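Local coordinates for protein flavoenzyme PA4991 (Pseudomonas aeruginosa PAO1, PDB 5EZ7) that binds one FAD per subunit and probably acts as an oxidoreductase of the DAO family, on a physiological substrate that is still unknown, at residues 46-51 and 313-318; 269-274 and 294-299. One frame throughout, in Å; residues are numbered along the deposited sequence.

Contact 1: 46-51 and 313-318; sequences SVKSQG and LRVDRA. With FAD (flavin-adenine dinucleotide), chain B.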
# COMPACT_ATOMS: atom_id res chain seq x y z
N SER A 46 -0.58 3.00 -2.84
CA SER A 46 -0.10 2.97 -1.45
C SER A 46 -0.44 4.16 -0.55
O SER A 46 -0.96 3.97 0.54
CB SER A 46 1.41 2.77 -1.41
OG SER A 46 1.67 1.51 -1.94
N VAL A 47 -0.12 5.35 -0.99
CA VAL A 47 -0.40 6.56 -0.20
C VAL A 47 -1.88 6.86 -0.22
O VAL A 47 -2.32 7.65 0.58
CB VAL A 47 0.45 7.76 -0.69
CG1 VAL A 47 0.15 9.04 0.02
CG2 VAL A 47 1.88 7.51 -0.32
N LYS A 48 -2.63 6.25 -1.16
CA LYS A 48 -4.08 6.34 -1.18
C LYS A 48 -4.79 5.26 -0.37
O LYS A 48 -6.02 5.27 -0.29
CB LYS A 48 -4.60 6.31 -2.62
CG LYS A 48 -4.07 7.44 -3.48
CD LYS A 48 -4.66 7.29 -4.87
CE LYS A 48 -4.29 8.45 -5.80
NZ LYS A 48 -2.97 8.14 -6.42
N SER A 49 -4.05 4.35 0.24
CA SER A 49 -4.69 3.35 1.07
C SER A 49 -5.20 3.97 2.37
O SER A 49 -4.90 5.14 2.70
CB SER A 49 -3.76 2.17 1.38
OG SER A 49 -2.60 2.53 2.12
N GLN A 50 -5.94 3.18 3.12
CA GLN A 50 -6.39 3.58 4.45
C GLN A 50 -5.37 3.18 5.51
O GLN A 50 -5.52 3.56 6.66
CB GLN A 50 -7.79 3.02 4.74
CG GLN A 50 -8.87 3.62 3.84
CD GLN A 50 -10.29 3.51 4.43
OE1 GLN A 50 -11.04 2.60 4.09
NE2 GLN A 50 -10.64 4.42 5.33
N GLY A 51 -4.33 2.44 5.14
CA GLY A 51 -3.19 2.19 6.03
C GLY A 51 -3.46 1.13 7.06
O GLY A 51 -2.69 0.95 8.00
N LEU A 313 -12.42 10.57 -4.45
CA LEU A 313 -11.25 10.09 -5.13
C LEU A 313 -11.54 8.76 -5.81
O LEU A 313 -12.00 7.81 -5.15
CB LEU A 313 -10.19 9.91 -4.08
CG LEU A 313 -8.87 9.32 -4.54
CD1 LEU A 313 -8.13 10.35 -5.38
CD2 LEU A 313 -8.07 8.94 -3.33
N ARG A 314 -11.28 8.68 -7.12
CA ARG A 314 -11.44 7.47 -7.92
C ARG A 314 -10.06 6.86 -8.04
O ARG A 314 -9.11 7.56 -8.36
CB ARG A 314 -12.04 7.78 -9.28
CG ARG A 314 -13.18 8.79 -9.21
CD ARG A 314 -14.03 8.87 -10.49
NE ARG A 314 -14.97 7.80 -10.38
CZ ARG A 314 -16.29 7.85 -10.25
NH1 ARG A 314 -16.98 8.98 -10.32
NH2 ARG A 314 -16.94 6.70 -10.09
N VAL A 315 -9.93 5.58 -7.74
CA VAL A 315 -8.66 4.88 -7.91
C VAL A 315 -8.91 3.40 -8.12
O VAL A 315 -9.82 2.81 -7.53
CB VAL A 315 -7.69 5.12 -6.73
CG1 VAL A 315 -8.31 4.79 -5.40
CG2 VAL A 315 -6.38 4.35 -6.88
N ASP A 316 -8.12 2.82 -9.01
CA ASP A 316 -8.18 1.39 -9.34
C ASP A 316 -7.28 0.58 -8.41
O ASP A 316 -6.14 0.98 -8.15
CB ASP A 316 -7.67 1.15 -10.74
CG ASP A 316 -8.61 1.63 -11.80
OD1 ASP A 316 -9.83 1.75 -11.51
OD2 ASP A 316 -8.11 1.86 -12.93
N ARG A 317 -7.79 -0.53 -7.89
CA ARG A 317 -6.93 -1.54 -7.25
C ARG A 317 -6.35 -2.38 -8.37
O ARG A 317 -7.08 -2.78 -9.26
CB ARG A 317 -7.72 -2.40 -6.28
CG ARG A 317 -8.14 -1.64 -5.03
CD ARG A 317 -9.26 -2.36 -4.31
NE ARG A 317 -10.49 -2.24 -5.07
CZ ARG A 317 -11.71 -2.61 -4.64
NH1 ARG A 317 -12.77 -2.47 -5.45
NH2 ARG A 317 -11.87 -3.13 -3.42
N ALA A 318 -5.05 -2.64 -8.30
CA ALA A 318 -4.31 -3.44 -9.27
C ALA A 318 -4.02 -4.80 -8.67
O ALA A 318 -3.30 -4.90 -7.69
CB ALA A 318 -3.03 -2.73 -9.65
PA FAD B . 1.45 0.84 -5.93
O1A FAD B . 1.37 1.51 -4.59
O2A FAD B . 0.43 1.13 -6.99
O5B FAD B . 2.91 1.13 -6.48
C5B FAD B . 3.28 0.86 -7.82
C4B FAD B . 4.39 1.83 -8.15
O4B FAD B . 4.96 1.50 -9.42
C3B FAD B . 3.87 3.27 -8.21
O3B FAD B . 4.60 4.12 -7.32
C2B FAD B . 4.07 3.65 -9.67
O2B FAD B . 4.38 5.02 -9.89
C1B FAD B . 5.19 2.71 -10.11
N9A FAD B . 5.19 2.43 -11.55
C8A FAD B . 4.12 2.16 -12.31
N7A FAD B . 4.50 1.97 -13.58
C5A FAD B . 5.83 2.11 -13.65
C6A FAD B . 6.84 2.04 -14.71
N6A FAD B . 6.45 1.76 -15.96
N1A FAD B . 8.13 2.25 -14.39
C2A FAD B . 8.49 2.53 -13.12
N3A FAD B . 7.62 2.62 -12.10
C4A FAD B . 6.29 2.42 -12.30
N1 FAD B . -4.50 -2.47 1.86
C2 FAD B . -4.45 -2.69 3.19
O2 FAD B . -3.77 -3.65 3.62
N3 FAD B . -5.12 -1.92 4.07
C4 FAD B . -5.87 -0.89 3.69
O4 FAD B . -6.46 -0.19 4.53
C4X FAD B . -5.97 -0.58 2.26
N5 FAD B . -6.71 0.44 1.82
C5X FAD B . -6.79 0.73 0.51
C6 FAD B . -7.55 1.81 0.09
C7 FAD B . -7.65 2.13 -1.24
C7M FAD B . -8.47 3.31 -1.66
C8 FAD B . -6.91 1.33 -2.25
C8M FAD B . -6.97 1.64 -3.73
C9 FAD B . -6.15 0.25 -1.83
C9A FAD B . -6.05 -0.10 -0.49
N10 FAD B . -5.28 -1.20 -0.03
C10 FAD B . -5.21 -1.46 1.34
C1' FAD B . -4.51 -2.04 -0.95
C2' FAD B . -3.14 -1.41 -1.12
O2' FAD B . -3.23 0.01 -1.29
C3' FAD B . -2.39 -2.05 -2.28
O3' FAD B . -2.55 -3.48 -2.20
C4' FAD B . -0.91 -1.70 -2.23
O4' FAD B . -0.69 -0.35 -1.82
C5' FAD B . -0.25 -1.89 -3.58
O5' FAD B . 1.17 -1.71 -3.44
P FAD B . 2.08 -1.74 -4.75
O1P FAD B . 3.45 -1.22 -4.38
O2P FAD B . 1.92 -3.10 -5.33
O3P FAD B . 1.31 -0.75 -5.75
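The aliphatic run of Lys48 lies over two side chains of strand 309-320: its CD is 4.0 Å from Val315 CG2 and 4.1 Å from Leu313 CD2. The lysine chain crosses that of Leu313 at about a right angle and that of Val315 at a slant, CD coming closest to both. The chain is straight up to CE, then bends at its last torsion (chi4 86°), which turns NZ to the carbonyl O of Gly44. Val315 is shared between the lysine and the cofactor. With chi1 at 54° its CG1 sits between the backbone N and the carbonyl carbon and reaches FAD C8M at 3.8 Å, while CG2 takes the lysine. Arg317 CG approaches the same methyl, FAD C8M, at 3.7 Å, from the flavin face opposite the one over which Ser49 CA lies, 3.4 Å from FAD C6. The dimethylbenzene end is thus held between loop and strand. Further along the cofactor, Ser46 OG donates to FAD O1A at 2.7 Å and accepts from FAD O4' at 3.0 Å, and Ser46 N adds a second, bent bond to O1A (141°). The turn behind this grip is closed by Ser49, whose OG and N both donate to Ser46 O, OG at 2.7 Å. Arg317 NH2 pairs with Glu277, and Gln50 NE2 is bonded to Thr258 and Thr256. Here a loop following a strand of the Rossmann-type sheet packs against the edge strand of a second, mixed sheet beside the flavin, consistent with the FAD site of a DAO-family oxidoreductase.

Contact 2: 269-274 and 294-299; sequences WYLGGD and RELAKL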
# COMPACT_ATOMS: atom_id res chain seq x y z
N TRP A 269 -11.54 12.71 7.52
CA TRP A 269 -12.09 11.37 7.59
C TRP A 269 -12.13 10.82 6.18
O TRP A 269 -12.77 11.40 5.31
CB TRP A 269 -13.55 11.37 8.12
CG TRP A 269 -13.72 11.42 9.59
CD1 TRP A 269 -12.78 11.18 10.55
CD2 TRP A 269 -14.95 11.67 10.29
NE1 TRP A 269 -13.35 11.28 11.79
CE2 TRP A 269 -14.68 11.58 11.66
CE3 TRP A 269 -16.27 11.97 9.87
CZ2 TRP A 269 -15.68 11.78 12.64
CZ3 TRP A 269 -17.26 12.17 10.85
CH2 TRP A 269 -16.95 12.07 12.21
N TYR A 270 -11.49 9.69 6.00
CA TYR A 270 -11.38 9.02 4.73
C TYR A 270 -12.30 7.80 4.77
O TYR A 270 -12.16 6.96 5.67
CB TYR A 270 -9.91 8.61 4.57
CG TYR A 270 -9.46 8.16 3.22
CD1 TYR A 270 -10.03 8.64 2.05
CD2 TYR A 270 -8.38 7.28 3.09
CE1 TYR A 270 -9.57 8.22 0.80
CE2 TYR A 270 -7.93 6.86 1.86
CZ TYR A 270 -8.53 7.33 0.70
OH TYR A 270 -8.08 6.91 -0.54
N LEU A 271 -13.23 7.73 3.82
CA LEU A 271 -14.25 6.72 3.83
C LEU A 271 -14.11 5.72 2.70
O LEU A 271 -14.32 6.07 1.54
CB LEU A 271 -15.64 7.34 3.72
CG LEU A 271 -16.05 8.57 4.55
CD1 LEU A 271 -17.51 8.89 4.26
CD2 LEU A 271 -15.89 8.37 6.05
N GLY A 272 -13.85 4.46 3.07
CA GLY A 272 -13.94 3.30 2.16
C GLY A 272 -15.04 2.36 2.57
O GLY A 272 -16.06 2.80 3.15
N GLY A 273 -14.83 1.07 2.32
CA GLY A 273 -15.87 0.07 2.49
C GLY A 273 -16.84 -0.04 1.30
O GLY A 273 -16.49 0.26 0.16
N ASP A 274 -18.05 -0.49 1.59
CA ASP A 274 -19.04 -0.81 0.56
C ASP A 274 -19.60 0.46 -0.11
O ASP A 274 -20.07 0.41 -1.25
CB ASP A 274 -20.20 -1.63 1.18
CG ASP A 274 -21.23 -2.11 0.11
OD1 ASP A 274 -20.96 -3.11 -0.59
OD2 ASP A 274 -22.31 -1.47 -0.01
N ARG A 294 -25.60 11.53 4.17
CA ARG A 294 -26.66 10.77 4.78
C ARG A 294 -26.09 9.77 5.78
O ARG A 294 -26.54 9.70 6.92
CB ARG A 294 -27.53 10.05 3.73
CG ARG A 294 -28.55 10.96 3.05
CD ARG A 294 -29.55 10.14 2.22
NE ARG A 294 -28.90 9.40 1.13
CZ ARG A 294 -28.59 9.92 -0.07
NH1 ARG A 294 -27.96 9.16 -0.99
NH2 ARG A 294 -28.88 11.20 -0.34
N GLU A 295 -25.07 9.03 5.37
CA GLU A 295 -24.59 7.94 6.21
C GLU A 295 -23.86 8.42 7.48
O GLU A 295 -24.06 7.86 8.57
CB GLU A 295 -23.79 6.97 5.37
CG GLU A 295 -24.69 6.14 4.45
CD GLU A 295 -25.12 4.83 5.09
OE1 GLU A 295 -24.28 3.88 5.09
OE2 GLU A 295 -26.29 4.78 5.60
N LEU A 296 -23.07 9.49 7.38
CA LEU A 296 -22.51 10.10 8.58
C LEU A 296 -23.52 10.75 9.54
O LEU A 296 -23.35 10.64 10.74
CB LEU A 296 -21.39 11.07 8.24
CG LEU A 296 -20.19 10.34 7.64
CD1 LEU A 296 -19.20 11.35 7.07
CD2 LEU A 296 -19.53 9.40 8.65
N ALA A 297 -24.56 11.39 9.01
CA ALA A 297 -25.69 11.89 9.83
C ALA A 297 -26.35 10.78 10.64
O ALA A 297 -26.77 11.02 11.79
CB ALA A 297 -26.73 12.59 8.95
N LYS A 298 -26.45 9.58 10.07
CA LYS A 298 -27.01 8.44 10.80
C LYS A 298 -26.09 7.84 11.83
O LYS A 298 -26.53 7.50 12.93
CB LYS A 298 -27.42 7.31 9.87
CG LYS A 298 -28.58 7.66 8.97
CD LYS A 298 -29.38 6.42 8.60
CE LYS A 298 -29.89 6.53 7.17
NZ LYS A 298 -30.67 5.31 6.85
N LEU A 299 -24.83 7.66 11.47
CA LEU A 299 -23.91 6.90 12.25
C LEU A 299 -23.19 7.72 13.31
O LEU A 299 -22.87 7.18 14.36
CB LEU A 299 -22.87 6.23 11.32
CG LEU A 299 -23.46 5.27 10.27
CD1 LEU A 299 -22.35 4.66 9.42
CD2 LEU A 299 -24.30 4.15 10.88
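Leu296 projects from helix 285-299 with one methyl, CD1, touching both Trp269 and Leu271 of strand 267-272. CD1 comes up to the six-membered part of the indole at its edge, near the ring plane, 4.1 Å from Trp269 CE3. The two leucines reach for each other tip to tip, Leu271 CD1 lying 4.1 Å from Leu296 CD1. Both have this methyl trans to CA (chi2 170° in Leu296, -178° in Leu271), the extended form that bridges backbones whose closest CA atoms, Leu271 CA and Leu296 CA, are 10.1 Å apart. All three side chains are buried, and the contact is purely apolar. Val234 of the neighbouring strand also touches Leu296, Val257 and Ile303 pack on the indole, and Trp269 NE1 is satisfied by Lys240 O. This is a helix laid on one face of a mixed β-sheet: Trp269 and Leu271 alternate with Tyr270, whose ring goes to the other face and touches the flavin cofactor. The buried Glu295 does not touch the strand; its carboxylate pairs with Arg254 in a salt bridge. The far side of the helix is a different environment. Arg294, Ala297 and Lys298 are exposed and make no contact with the strand, Arg294 pairing instead with Glu291 one turn earlier. Beyond Gly272 the chain leaves the sheet through Gly273 to the exposed Asp274.

Overall arrangement
Contact 2 is nested within the long chain loop closed by contact 1, and their centres are about 17 Å apart. Strands 267-272 and 309-320 belong to the same mixed sheet, and helix 285-299 precedes strand 309-320 in the chain. Tyr270, between the two residues that meet the helix in contact 2, bonds to the loop of contact 1: Tyr270 OH is 2.6 Å from Lys48 O, a probable hydrogen bond, and packs 3.5 Å from Leu313 CD2. Contact 1 lies in the flavin pocket itself, whereas contact 2 lies on the other face of the sheet, with the side chain of Leu271 about 10 Å from FAD and that of Leu296 about 9 Å from a bound mercury ion.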